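Local coordinates for PHB depolymerase (Penicillium funiculosum, PDB 2D81), which hydrolyses the ester bonds of polyhydroxybutyrate, a microbial polyester, using a circularly permuted alpha/beta hydrolase fold, at residues 185-191 / 206-212; 94-100 / 127-133; 77-83 / 295-299; 232-236 / 262-266. All coordinates share one frame; numbering follows the deposited sequence.

Contact 1: residues 185-191 / 206-212; sequences SGSVLSF and GYLYVPQ
F191 and G206 make the tight end of this antiparallel strand pair. Their backbones bond in both directions, and the phenylalanine ring leans back over the neighbouring strand, with G206 CA over one face at 4.0 Å from the ring centroid in a CH-pi contact. The ring gets there because CG of F191 sits between the backbone N and the carbonyl carbon (chi1 69°), a position that folds it over G206, where a beta carbon would run into CZ. On the same face of the sheet, CD2 of L208 fits against CD2 of F191 at 3.5 Å, the two side chains meeting at about a right angle, and the same methyl also touches CB of L189. L259 and I257 of the adjoining strand 256-260 continue this apolar layer.

On the opposite face the loose spot is V188, which is exposed although I242 of helix 240-244 partly covers it and Y207; its CG1 rests 3.9 Å from CD2 of Y207. Y209 reaches back along the pair, and its OH accepts the N-H of G186 at 3.0 Å, a bent bond of 139°. At the solvent end, OG of S185 takes the N-H of Q212 at 3.0 Å, much straighter at 164°. A regular ladder, including V210 N to S187 O at 2.9 Å, joins the two ends. Carbon packing thus adds to the ladder at the F191 end, while at the other the hydroxyls of S185 and Y209 continue the bonding past it and share the D252 carboxylate, which they would probably help to keep ionised.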
loop_
_atom_site.group_PDB
_atom_site.type_symbol
_atom_site.label_atom_id
_atom_site.label_comp_id
_atom_site.label_asym_id
_atom_site.label_seq_id
_atom_site.Cartn_x
_atom_site.Cartn_y
_atom_site.Cartn_z
ATOM N N SER A 185 -10.053 17.559 11.415
ATOM C CA SER A 185 -9.899 18.981 11.121
ATOM C C SER A 185 -9.969 19.268 9.626
ATOM O O SER A 185 -10.253 20.397 9.216
ATOM C CB SER A 185 -8.560 19.493 11.657
ATOM O OG SER A 185 -7.478 19.039 10.855
ATOM N N GLY A 186 -9.702 18.247 8.818
ATOM C CA GLY A 186 -9.505 18.465 7.397
ATOM C C GLY A 186 -10.590 17.897 6.507
ATOM O O GLY A 186 -11.703 17.623 6.955
ATOM N N SER A 187 -10.257 17.723 5.234
ATOM C CA SER A 187 -11.222 17.286 4.236
ATOM C C SER A 187 -10.650 16.153 3.395
ATOM O O SER A 187 -9.434 16.036 3.236
ATOM C CB SER A 187 -11.591 18.457 3.321
ATOM O OG SER A 187 -12.110 19.544 4.070
ATOM N N VAL A 188 -11.535 15.318 2.865
ATOM C CA VAL A 188 -11.164 14.376 1.819
ATOM C C VAL A 188 -11.410 15.026 0.465
ATOM O O VAL A 188 -12.541 15.382 0.133
ATOM C CB VAL A 188 -11.993 13.077 1.911
ATOM C CG1 VAL A 188 -11.660 12.163 0.738
ATOM C CG2 VAL A 188 -11.712 12.377 3.232
ATOM N N LEU A 189 -10.343 15.190 -0.307
ATOM C CA LEU A 189 -10.440 15.794 -1.626
ATOM C C LEU A 189 -10.505 14.688 -2.676
ATOM O O LEU A 189 -9.994 13.588 -2.461
ATOM C CB LEU A 189 -9.222 16.687 -1.888
ATOM C CG LEU A 189 -8.942 17.818 -0.891
ATOM C CD1 LEU A 189 -7.643 18.514 -1.265
ATOM C CD2 LEU A 189 -10.096 18.807 -0.891
ATOM N N SER A 190 -11.143 14.981 -3.802
ATOM C CA SER A 190 -11.126 14.078 -4.944
ATOM C C SER A 190 -10.344 14.722 -6.080
ATOM O O SER A 190 -10.310 15.946 -6.203
ATOM C CB SER A 190 -12.552 13.771 -5.402
ATOM O OG SER A 190 -13.211 14.947 -5.831
ATOM N N PHE A 191 -9.710 13.897 -6.905
ATOM C CA PHE A 191 -8.960 14.404 -8.048
ATOM C C PHE A 191 -9.020 13.410 -9.200
ATOM O O PHE A 191 -9.263 12.219 -8.992
ATOM C CB PHE A 191 -7.504 14.668 -7.645
ATOM C CG PHE A 191 -6.714 13.422 -7.350
ATOM C CD1 PHE A 191 -6.034 12.758 -8.366
ATOM C CD2 PHE A 191 -6.663 12.906 -6.060
ATOM C CE1 PHE A 191 -5.311 11.594 -8.101
ATOM C CE2 PHE A 191 -5.944 11.742 -5.785
ATOM C CZ PHE A 191 -5.267 11.086 -6.808
ATOM N N GLY A 206 -9.380 9.694 -7.854
ATOM C CA GLY A 206 -8.693 9.290 -6.640
ATOM C C GLY A 206 -9.012 10.240 -5.501
ATOM O O GLY A 206 -9.679 11.257 -5.706
ATOM N N TYR A 207 -8.535 9.919 -4.303
ATOM C CA TYR A 207 -8.832 10.734 -3.130
ATOM C C TYR A 207 -7.594 10.983 -2.281
ATOM O O TYR A 207 -6.607 10.250 -2.374
ATOM C CB TYR A 207 -9.908 10.059 -2.276
ATOM C CG TYR A 207 -11.213 9.864 -3.004
ATOM C CD1 TYR A 207 -11.402 8.783 -3.866
ATOM C CD2 TYR A 207 -12.246 10.789 -2.872
ATOM C CE1 TYR A 207 -12.587 8.635 -4.579
ATOM C CE2 TYR A 207 -13.433 10.650 -3.581
ATOM C CZ TYR A 207 -13.596 9.573 -4.433
ATOM O OH TYR A 207 -14.762 9.448 -5.149
ATOM N N LEU A 208 -7.646 12.027 -1.460
ATOM C CA LEU A 208 -6.603 12.270 -0.472
ATOM C C LEU A 208 -7.180 12.997 0.730
ATOM O O LEU A 208 -8.021 13.887 0.583
ATOM C CB LEU A 208 -5.452 13.097 -1.069
ATOM C CG LEU A 208 -5.740 14.512 -1.588
ATOM C CD1 LEU A 208 -4.443 15.317 -1.634
ATOM C CD2 LEU A 208 -6.375 14.438 -2.964
ATOM N N TYR A 209 -6.735 12.607 1.921
ATOM C CA TYR A 209 -7.123 13.315 3.129
ATOM C C TYR A 209 -6.099 14.387 3.459
ATOM O O TYR A 209 -4.906 14.100 3.581
ATOM C CB TYR A 209 -7.243 12.364 4.320
ATOM C CG TYR A 209 -7.613 13.108 5.576
ATOM C CD1 TYR A 209 -8.863 13.713 5.700
ATOM C CD2 TYR A 209 -6.682 13.304 6.594
ATOM C CE1 TYR A 209 -9.175 14.505 6.802
ATOM C CE2 TYR A 209 -6.983 14.096 7.706
ATOM C CZ TYR A 209 -8.233 14.694 7.796
ATOM O OH TYR A 209 -8.537 15.494 8.871
ATOM N N VAL A 210 -6.572 15.622 3.606
ATOM C CA VAL A 210 -5.694 16.752 3.893
ATOM C C VAL A 210 -6.083 17.417 5.209
ATOM O O VAL A 210 -7.130 18.061 5.301
ATOM C CB VAL A 210 -5.763 17.817 2.770
ATOM C CG1 VAL A 210 -4.856 18.995 3.109
ATOM C CG2 VAL A 210 -5.347 17.203 1.437
ATOM N N PRO A 211 -5.249 17.262 6.250
ATOM C CA PRO A 211 -5.535 17.872 7.555
ATOM C C PRO A 211 -5.581 19.388 7.399
ATOM O O PRO A 211 -5.005 19.931 6.459
ATOM C CB PRO A 211 -4.348 17.429 8.412
ATOM C CG PRO A 211 -3.944 16.125 7.790
ATOM C CD PRO A 211 -4.034 16.431 6.317
ATOM N N GLN A 212 -6.258 20.070 8.316
ATOM C CA GLN A 212 -6.332 21.527 8.259
ATOM C C GLN A 212 -4.938 22.146 8.180
ATOM O O GLN A 212 -4.716 23.111 7.447
ATOM C CB GLN A 212 -7.070 22.070 9.485
ATOM C CG GLN A 212 -7.157 23.590 9.528
ATOM C CD GLN A 212 -7.831 24.168 8.297
ATOM O OE1 GLN A 212 -8.982 23.848 7.998
ATOM N NE2 GLN A 212 -7.116 25.026 7.576
#

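Contact 2: residues 94-100 / 127-133; sequences YMWTGSS and YVTTTGA
Strands 94-98 and 127-130 run parallel at 19°, and V128 alternates with T97 in the backbone ladder, its N giving to M95 O at 2.8 Å and its O receiving T97 N. W96 carries the side-chain contact on one face. With CG anti to the backbone N (chi1 177°), its indole extends along the pair so that NE1 donates to OG1 of T130 at 2.8 Å, almost straight at 171° and in the ring plane. Farther round, CZ2 packs on CB of A133 at 3.9 Å. A phenylalanine in place of W96 would probably leave OG1 of T130 without this N-H and open a gap beside A133. On the other face CB of M95 presses on CD2 of Y127 at 3.6 Å, while the sulfur lies at the ring edge in a Met-aromatic contact. Beyond the strands, S99 N bonds to T130 O at 3.0 Å and S100 N to A133 O, tying both ends of the type II turn T130-A133, while OG of S99 accepts the N-H of G132 within it at 2.8 Å. Helix 106-116 packs on the M95 and Y127 face, completing the beta-alpha-beta crossover at this border of the alpha/beta hydrolase sheet.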
loop_
_atom_site.group_PDB
_atom_site.type_symbol
_atom_site.label_atom_id
_atom_site.label_comp_id
_atom_site.label_asym_id
_atom_site.label_seq_id
_atom_site.Cartn_x
_atom_site.Cartn_y
_atom_site.Cartn_z
ATOM N N TYR A 94 7.394 -1.926 7.904
ATOM C CA TYR A 94 6.387 -2.490 8.792
ATOM C C TYR A 94 5.649 -3.610 8.067
ATOM O O TYR A 94 5.256 -3.454 6.915
ATOM C CB TYR A 94 5.387 -1.407 9.208
ATOM C CG TYR A 94 4.193 -1.942 9.968
ATOM C CD1 TYR A 94 4.247 -2.137 11.346
ATOM C CD2 TYR A 94 3.017 -2.283 9.299
ATOM C CE1 TYR A 94 3.159 -2.660 12.040
ATOM C CE2 TYR A 94 1.926 -2.808 9.982
ATOM C CZ TYR A 94 2.004 -2.993 11.351
ATOM O OH TYR A 94 0.932 -3.520 12.026
ATOM N N MET A 95 5.470 -4.738 8.745
ATOM C CA MET A 95 4.762 -5.879 8.171
ATOM C C MET A 95 3.774 -6.462 9.173
ATOM O O MET A 95 4.073 -6.558 10.363
ATOM C CB MET A 95 5.760 -6.955 7.736
ATOM C CG MET A 95 6.575 -6.562 6.516
ATOM S SD MET A 95 7.862 -7.755 6.129
ATOM C CE MET A 95 9.154 -7.179 7.227
ATOM N N TRP A 96 2.594 -6.840 8.689
ATOM C CA TRP A 96 1.537 -7.368 9.549
ATOM C C TRP A 96 0.826 -8.537 8.893
ATOM O O TRP A 96 0.587 -8.536 7.687
ATOM C CB TRP A 96 0.500 -6.283 9.863
ATOM C CG TRP A 96 -0.656 -6.783 10.694
ATOM C CD1 TRP A 96 -0.708 -6.875 12.058
ATOM C CD2 TRP A 96 -1.909 -7.292 10.212
ATOM N NE1 TRP A 96 -1.910 -7.411 12.452
ATOM C CE2 TRP A 96 -2.668 -7.676 11.342
ATOM C CE3 TRP A 96 -2.465 -7.463 8.934
ATOM C CZ2 TRP A 96 -3.956 -8.218 11.234
ATOM C CZ3 TRP A 96 -3.748 -8.005 8.828
ATOM C CH2 TRP A 96 -4.477 -8.375 9.973
ATOM N N THR A 97 0.481 -9.532 9.699
ATOM C CA THR A 97 -0.409 -10.585 9.250
ATOM C C THR A 97 -1.334 -10.999 10.386
ATOM O O THR A 97 -0.970 -10.911 11.562
ATOM C CB THR A 97 0.382 -11.816 8.768
ATOM O OG1 THR A 97 -0.532 -12.814 8.294
ATOM C CG2 THR A 97 1.218 -12.390 9.902
ATOM N N GLY A 98 -2.537 -11.432 10.032
ATOM C CA GLY A 98 -3.379 -12.118 10.996
ATOM C C GLY A 98 -2.957 -13.575 11.029
ATOM O O GLY A 98 -2.591 -14.135 9.998
ATOM N N SER A 99 -2.997 -14.197 12.201
ATOM C CA SER A 99 -2.532 -15.574 12.320
ATOM C C SER A 99 -3.517 -16.542 11.669
ATOM O O SER A 99 -3.151 -17.664 11.320
ATOM C CB SER A 99 -2.324 -15.952 13.794
ATOM O OG SER A 99 -3.556 -16.080 14.478
ATOM N N SER A 100 -4.761 -16.096 11.500
ATOM C CA SER A 100 -5.831 -16.952 10.989
ATOM C C SER A 100 -6.151 -16.648 9.530
ATOM O O SER A 100 -7.154 -17.117 8.993
ATOM C CB SER A 100 -7.097 -16.778 11.834
ATOM O OG SER A 100 -6.885 -17.188 13.175
ATOM N N TYR A 127 7.740 -6.649 12.463
ATOM C CA TYR A 127 6.841 -7.657 11.923
ATOM C C TYR A 127 5.882 -8.082 13.023
ATOM O O TYR A 127 6.304 -8.577 14.073
ATOM C CB TYR A 127 7.644 -8.862 11.417
ATOM C CG TYR A 127 6.835 -9.911 10.679
ATOM C CD1 TYR A 127 6.058 -10.843 11.369
ATOM C CD2 TYR A 127 6.873 -9.992 9.287
ATOM C CE1 TYR A 127 5.343 -11.837 10.686
ATOM C CE2 TYR A 127 6.165 -10.976 8.598
ATOM C CZ TYR A 127 5.405 -11.895 9.303
ATOM O OH TYR A 127 4.719 -12.877 8.624
ATOM N N VAL A 128 4.593 -7.875 12.778
ATOM C CA VAL A 128 3.568 -8.089 13.793
ATOM C C VAL A 128 2.533 -9.115 13.341
ATOM O O VAL A 128 2.061 -9.081 12.201
ATOM C CB VAL A 128 2.847 -6.768 14.127
ATOM C CG1 VAL A 128 1.757 -7.008 15.159
ATOM C CG2 VAL A 128 3.851 -5.750 14.637
ATOM N N THR A 129 2.188 -10.029 14.243
ATOM C CA THR A 129 1.099 -10.965 14.002
ATOM C C THR A 129 -0.007 -10.724 15.019
ATOM O O THR A 129 0.244 -10.701 16.224
ATOM C CB THR A 129 1.576 -12.429 14.127
ATOM O OG1 THR A 129 2.633 -12.668 13.189
ATOM C CG2 THR A 129 0.430 -13.393 13.845
ATOM N N THR A 130 -1.228 -10.533 14.535
ATOM C CA THR A 130 -2.381 -10.454 15.425
ATOM C C THR A 130 -3.050 -11.817 15.497
ATOM O O THR A 130 -3.537 -12.341 14.494
ATOM C CB THR A 130 -3.401 -9.410 14.938
ATOM O OG1 THR A 130 -2.813 -8.104 15.004
ATOM C CG2 THR A 130 -4.655 -9.439 15.801
ATOM N N THR A 131 -3.061 -12.391 16.694
ATOM C CA THR A 131 -3.613 -13.721 16.906
ATOM C C THR A 131 -5.112 -13.736 16.632
ATOM O O THR A 131 -5.861 -12.950 17.212
ATOM C CB THR A 131 -3.367 -14.190 18.356
ATOM O OG1 THR A 131 -1.955 -14.220 18.613
ATOM C CG2 THR A 131 -3.948 -15.579 18.571
ATOM N N GLY A 132 -5.543 -14.628 15.745
ATOM C CA GLY A 132 -6.964 -14.801 15.504
ATOM C C GLY A 132 -7.536 -13.975 14.365
ATOM O O GLY A 132 -8.664 -14.212 13.930
ATOM N N ALA A 133 -6.768 -13.007 13.875
ATOM C CA ALA A 133 -7.240 -12.146 12.795
ATOM C C ALA A 133 -7.179 -12.874 11.456
ATOM O O ALA A 133 -6.219 -13.594 11.172
ATOM C CB ALA A 133 -6.401 -10.871 12.738
#

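Contact 3: residues 77-83 / 295-299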
loop_
_atom_site.group_PDB
_atom_site.type_symbol
_atom_site.label_atom_id
_atom_site.label_comp_id
_atom_site.label_asym_id
_atom_site.label_seq_id
_atom_site.Cartn_x
_atom_site.Cartn_y
_atom_site.Cartn_z
ATOM N N TRP A 77 18.271 -6.423 -10.912
ATOM C CA TRP A 77 17.654 -5.212 -11.450
ATOM C C TRP A 77 18.091 -3.941 -10.728
ATOM O O TRP A 77 17.782 -2.838 -11.171
ATOM C CB TRP A 77 16.124 -5.314 -11.390
ATOM C CG TRP A 77 15.553 -6.490 -12.131
ATOM C CD1 TRP A 77 16.134 -7.172 -13.163
ATOM C CD2 TRP A 77 14.273 -7.098 -11.917
ATOM N NE1 TRP A 77 15.294 -8.168 -13.606
ATOM C CE2 TRP A 77 14.147 -8.145 -12.858
ATOM C CE3 TRP A 77 13.220 -6.859 -11.023
ATOM C CZ2 TRP A 77 13.007 -8.955 -12.929
ATOM C CZ3 TRP A 77 12.085 -7.668 -11.097
ATOM C CH2 TRP A 77 11.990 -8.702 -12.043
ATOM N N SER A 78 18.806 -4.096 -9.619
ATOM C CA SER A 78 19.170 -2.953 -8.785
ATOM C C SER A 78 19.889 -1.869 -9.583
ATOM O O SER A 78 20.931 -2.116 -10.190
ATOM C CB SER A 78 20.059 -3.408 -7.622
ATOM O OG SER A 78 20.427 -2.302 -6.809
ATOM N N GLY A 79 19.321 -0.667 -9.581
ATOM C CA GLY A 79 19.957 0.448 -10.258
ATOM C C GLY A 79 19.514 0.623 -11.699
ATOM O O GLY A 79 19.881 1.604 -12.352
ATOM N N ASN A 80 18.729 -0.327 -12.198
ATOM C CA ASN A 80 18.194 -0.244 -13.550
ATOM C C ASN A 80 16.673 -0.339 -13.564
ATOM O O ASN A 80 15.995 0.688 -13.594
ATOM C CB ASN A 80 18.807 -1.338 -14.430
ATOM C CG ASN A 80 20.243 -1.034 -14.810
ATOM O OD1 ASN A 80 20.526 -0.008 -15.431
ATOM N ND2 ASN A 80 21.158 -1.922 -14.438
ATOM N N GLN A 81 16.134 -1.557 -13.543
ATOM C CA GLN A 81 14.682 -1.733 -13.554
ATOM C C GLN A 81 14.032 -1.357 -12.225
ATOM O O GLN A 81 12.823 -1.133 -12.161
ATOM C CB GLN A 81 14.311 -3.176 -13.913
ATOM C CG GLN A 81 14.730 -3.587 -15.312
ATOM C CD GLN A 81 15.978 -4.440 -15.312
ATOM O OE1 GLN A 81 16.929 -4.166 -14.580
ATOM N NE2 GLN A 81 15.987 -5.475 -16.144
ATOM N N ILE A 82 14.833 -1.298 -11.165
ATOM C CA ILE A 82 14.370 -0.764 -9.889
ATOM C C ILE A 82 15.452 0.124 -9.288
ATOM O O ILE A 82 16.614 0.058 -9.694
ATOM C CB ILE A 82 14.035 -1.888 -8.874
ATOM C CG1 ILE A 82 15.286 -2.717 -8.570
ATOM C CG2 ILE A 82 12.920 -2.773 -9.424
ATOM C CD1 ILE A 82 15.067 -3.781 -7.508
ATOM N N ALA A 83 15.071 0.957 -8.324
ATOM C CA ALA A 83 16.043 1.786 -7.622
ATOM C C ALA A 83 17.022 0.886 -6.873
ATOM O O ALA A 83 16.690 -0.247 -6.527
ATOM C CB ALA A 83 15.330 2.720 -6.648
ATOM N N ALA A 295 5.032 -4.687 -14.393
ATOM C CA ALA A 295 4.117 -4.248 -13.340
ATOM C C ALA A 295 4.809 -3.869 -12.031
ATOM O O ALA A 295 4.365 -2.953 -11.336
ATOM C CB ALA A 295 3.068 -5.330 -13.075
ATOM N N ASP A 296 5.882 -4.579 -11.683
ATOM C CA ASP A 296 6.572 -4.313 -10.424
ATOM C C ASP A 296 7.941 -3.662 -10.606
ATOM O O ASP A 296 8.770 -3.666 -9.694
ATOM C CB ASP A 296 6.697 -5.604 -9.596
ATOM C CG ASP A 296 7.596 -6.652 -10.241
ATOM O OD1 ASP A 296 7.933 -6.537 -11.440
ATOM O OD2 ASP A 296 7.959 -7.616 -9.534
ATOM N N GLN A 297 8.162 -3.077 -11.780
ATOM C CA GLN A 297 9.415 -2.382 -12.068
ATOM C C GLN A 297 9.135 -0.919 -12.394
ATOM O O GLN A 297 7.988 -0.529 -12.603
ATOM C CB GLN A 297 10.123 -3.053 -13.249
ATOM C CG GLN A 297 10.416 -4.537 -13.024
ATOM C CD GLN A 297 10.873 -5.245 -14.288
ATOM O OE1 GLN A 297 10.234 -5.141 -15.332
ATOM N NE2 GLN A 297 11.979 -5.975 -14.195
ATOM N N ILE A 298 10.184 -0.106 -12.424
ATOM C CA ILE A 298 10.037 1.282 -12.841
ATOM C C ILE A 298 9.314 1.308 -14.189
ATOM O O ILE A 298 9.659 0.559 -15.101
ATOM C CB ILE A 298 11.426 1.965 -12.962
ATOM C CG1 ILE A 298 12.084 2.029 -11.577
ATOM C CG2 ILE A 298 11.275 3.372 -13.544
ATOM C CD1 ILE A 298 13.580 2.379 -11.594
ATOM N N GLY A 299 8.289 2.149 -14.299
ATOM C CA GLY A 299 7.518 2.202 -15.530
ATOM C C GLY A 299 6.262 1.342 -15.555
ATOM O O GLY A 299 5.436 1.486 -16.458
#
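This is a loop-to-loop contact at the periphery of the fold, between the turn that follows helix 68-77 and the loop leading into helix 301-314. A single backbone hydrogen bond joins the two: I298 N gives to Q81 O at 2.8 Å, with an angle of 164° at the hydrogen. Beside it Q297 sends its side chain across to W77. CG of Q297 lies beside its own backbone N (chi1 -58°) and the chain is extended beyond it, which brings NE2 over the centre of the indole, 3.3 Å from CE2 of W77. The amide is not laid flat on the ring, as the two planes are 63° apart, so it meets the face with its nitrogen end. CB of Q81 supports the same NE2 from 3.7 Å. Elsewhere along the contact, CD1 of I298 rests 3.7 Å from CA of I82 and also touches N80 O. D296 directs its carboxylate to R52 in a salt bridge; R52 also touches W77, linking the two loops indirectly. The arrangement is a type II beta turn, W77 to N80, and the residues after it docked by one backbone bond and a glutamine nitrogen over an indole face, joining two connecting loops on the outside of the alpha/beta hydrolase fold.

Contact 4: residues 232-236 / 262-266; sequences QSYSS and QAIPD
The N-terminus of the short helix 234-237 is met here by the loop that leaves strand 256-260. Q262 makes the direct hydrogen bond: its OE1 accepts the N-H of Y234 at 3.0 Å, a bent bond of 140° with the donor tilted from the amide plane. A bend at chi2 (-61°) turns the glutamine's chain to bring OE1 to the first N-H of the helix, and NE2 is held by Y260 O. Water 1 gives a second hydrogen to OE1, at 2.8 Å, and its other to Q232 O. S233 is the N-cap residue, and the first N-H groups of the helix that follows it are met by the opposite loop, directly for Y234 and through water 2 for S235: this water takes S235 N at 2.9 Å while donating to A263 O at 2.7 Å. The cap residue's own CB sits against A263 O at 3.3 Å. A leucine in place of Q262 would probably leave Y234 N and water 1 without their acceptor at the helix start. Past the cap the contact is van der Waals packing. CD1 of I264 presses on CB of S235 at 3.4 Å, tighter than usual for two carbons, and CD of P265 lies 3.6 Å from OG of S235, while Y234 carries its ring away to stack on Y207.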
loop_
_atom_site.group_PDB
_atom_site.type_symbol
_atom_site.label_atom_id
_atom_site.label_comp_id
_atom_site.label_asym_id
_atom_site.label_seq_id
_atom_site.Cartn_x
_atom_site.Cartn_y
_atom_site.Cartn_z
ATOM N N GLN A 232 -12.049 -3.482 -2.494
ATOM C CA GLN A 232 -12.061 -2.327 -1.602
ATOM C C GLN A 232 -11.917 -0.985 -2.319
ATOM O O GLN A 232 -11.739 0.043 -1.673
ATOM C CB GLN A 232 -10.957 -2.454 -0.547
ATOM C CG GLN A 232 -11.197 -3.556 0.480
ATOM C CD GLN A 232 -10.177 -3.535 1.605
ATOM O OE1 GLN A 232 -10.522 -3.708 2.776
ATOM N NE2 GLN A 232 -8.916 -3.328 1.255
ATOM N N SER A 233 -11.994 -0.984 -3.647
ATOM C CA SER A 233 -11.954 0.278 -4.374
ATOM C C SER A 233 -13.228 1.060 -4.081
ATOM O O SER A 233 -14.212 0.496 -3.603
ATOM C CB SER A 233 -11.838 0.041 -5.881
ATOM O OG SER A 233 -13.030 -0.508 -6.410
ATOM N N TYR A 234 -13.204 2.358 -4.362
ATOM C CA TYR A 234 -14.368 3.208 -4.142
ATOM C C TYR A 234 -15.570 2.648 -4.896
ATOM O O TYR A 234 -16.709 2.732 -4.429
ATOM C CB TYR A 234 -14.082 4.626 -4.630
ATOM C CG TYR A 234 -15.127 5.628 -4.208
ATOM C CD1 TYR A 234 -15.059 6.249 -2.963
ATOM C CD2 TYR A 234 -16.196 5.939 -5.043
ATOM C CE1 TYR A 234 -16.030 7.159 -2.558
ATOM C CE2 TYR A 234 -17.176 6.848 -4.648
ATOM C CZ TYR A 234 -17.086 7.453 -3.405
ATOM O OH TYR A 234 -18.050 8.351 -3.012
ATOM N N SER A 235 -15.306 2.083 -6.071
ATOM C CA SER A 235 -16.342 1.451 -6.880
ATOM C C SER A 235 -17.071 0.357 -6.098
ATOM O O SER A 235 -18.271 0.136 -6.289
ATOM C CB SER A 235 -15.716 0.847 -8.142
ATOM O OG SER A 235 -16.690 0.193 -8.936
ATOM N N SER A 236 -16.342 -0.322 -5.218
ATOM C CA SER A 236 -16.888 -1.475 -4.506
ATOM C C SER A 236 -17.538 -1.108 -3.174
ATOM O O SER A 236 -18.637 -1.572 -2.867
ATOM C CB SER A 236 -15.791 -2.514 -4.262
ATOM O OG SER A 236 -15.307 -3.051 -5.480
ATOM N N GLN A 262 -7.125 4.930 -6.424
ATOM C CA GLN A 262 -8.236 3.988 -6.557
ATOM C C GLN A 262 -8.106 3.091 -7.779
ATOM O O GLN A 262 -7.924 3.574 -8.895
ATOM C CB GLN A 262 -9.570 4.738 -6.638
ATOM C CG GLN A 262 -9.890 5.629 -5.436
ATOM C CD GLN A 262 -9.992 4.856 -4.137
ATOM O OE1 GLN A 262 -10.620 3.801 -4.074
ATOM N NE2 GLN A 262 -9.383 5.388 -3.086
ATOM N N ALA A 263 -8.208 1.784 -7.565
ATOM C CA ALA A 263 -8.324 0.848 -8.681
ATOM C C ALA A 263 -9.792 0.770 -9.097
ATOM O O ALA A 263 -10.639 1.470 -8.544
ATOM C CB ALA A 263 -7.812 -0.534 -8.269
ATOM N N ILE A 264 -10.089 -0.085 -10.070
ATOM C CA ILE A 264 -11.449 -0.228 -10.578
ATOM C C ILE A 264 -11.633 -1.637 -11.143
ATOM O O ILE A 264 -10.702 -2.217 -11.696
ATOM C CB ILE A 264 -11.726 0.813 -11.705
ATOM C CG1 ILE A 264 -13.182 0.735 -12.174
ATOM C CG2 ILE A 264 -10.800 0.563 -12.882
ATOM C CD1 ILE A 264 -14.176 1.303 -11.195
ATOM N N PRO A 265 -12.827 -2.223 -10.980
ATOM C CA PRO A 265 -13.010 -3.566 -11.528
ATOM C C PRO A 265 -12.753 -3.556 -13.035
ATOM O O PRO A 265 -13.114 -2.604 -13.731
ATOM C CB PRO A 265 -14.462 -3.876 -11.184
ATOM C CG PRO A 265 -14.625 -3.192 -9.862
ATOM C CD PRO A 265 -13.956 -1.854 -10.106
ATOM N N ASP A 266 -12.109 -4.611 -13.523
ATOM C CA ASP A 266 -11.803 -4.766 -14.941
ATOM C C ASP A 266 -12.106 -6.207 -15.341
ATOM O O ASP A 266 -11.370 -7.128 -14.986
ATOM C CB ASP A 266 -10.325 -4.429 -15.195
ATOM C CG ASP A 266 -9.857 -4.813 -16.593
ATOM O OD1 ASP A 266 -10.705 -5.011 -17.490
ATOM O OD2 ASP A 266 -8.627 -4.907 -16.796
HETATM O O HOH W 1 -11.072 2.644 -1.536
HETATM O O HOH W 2 -12.957 2.657 -7.669
#

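Contacts 1 and 2 lie at the two borders of the same mixed sheet, with centres 29 Å apart. Contact 4 adjoins contact 1 directly: OH of Y207 is 3.5 Å from CZ of Y234, and CG of Q262 packs against both Y207 and G206. Contact 3 closes a loop of the chain that holds the other three, yet touches none of them; its nearest atoms are about 12 Å from contact 4 and about 16 Å from contact 2. The bound hydroxybutyrate trimer lies about 10 Å from the P265 side chain of contact 4, about 11 Å from that of W96 in contact 2 and about 13 Å from that of D296 in contact 3, so none of the three contacts meets the trimer through these side chains, which lie outside the pocket's first shell.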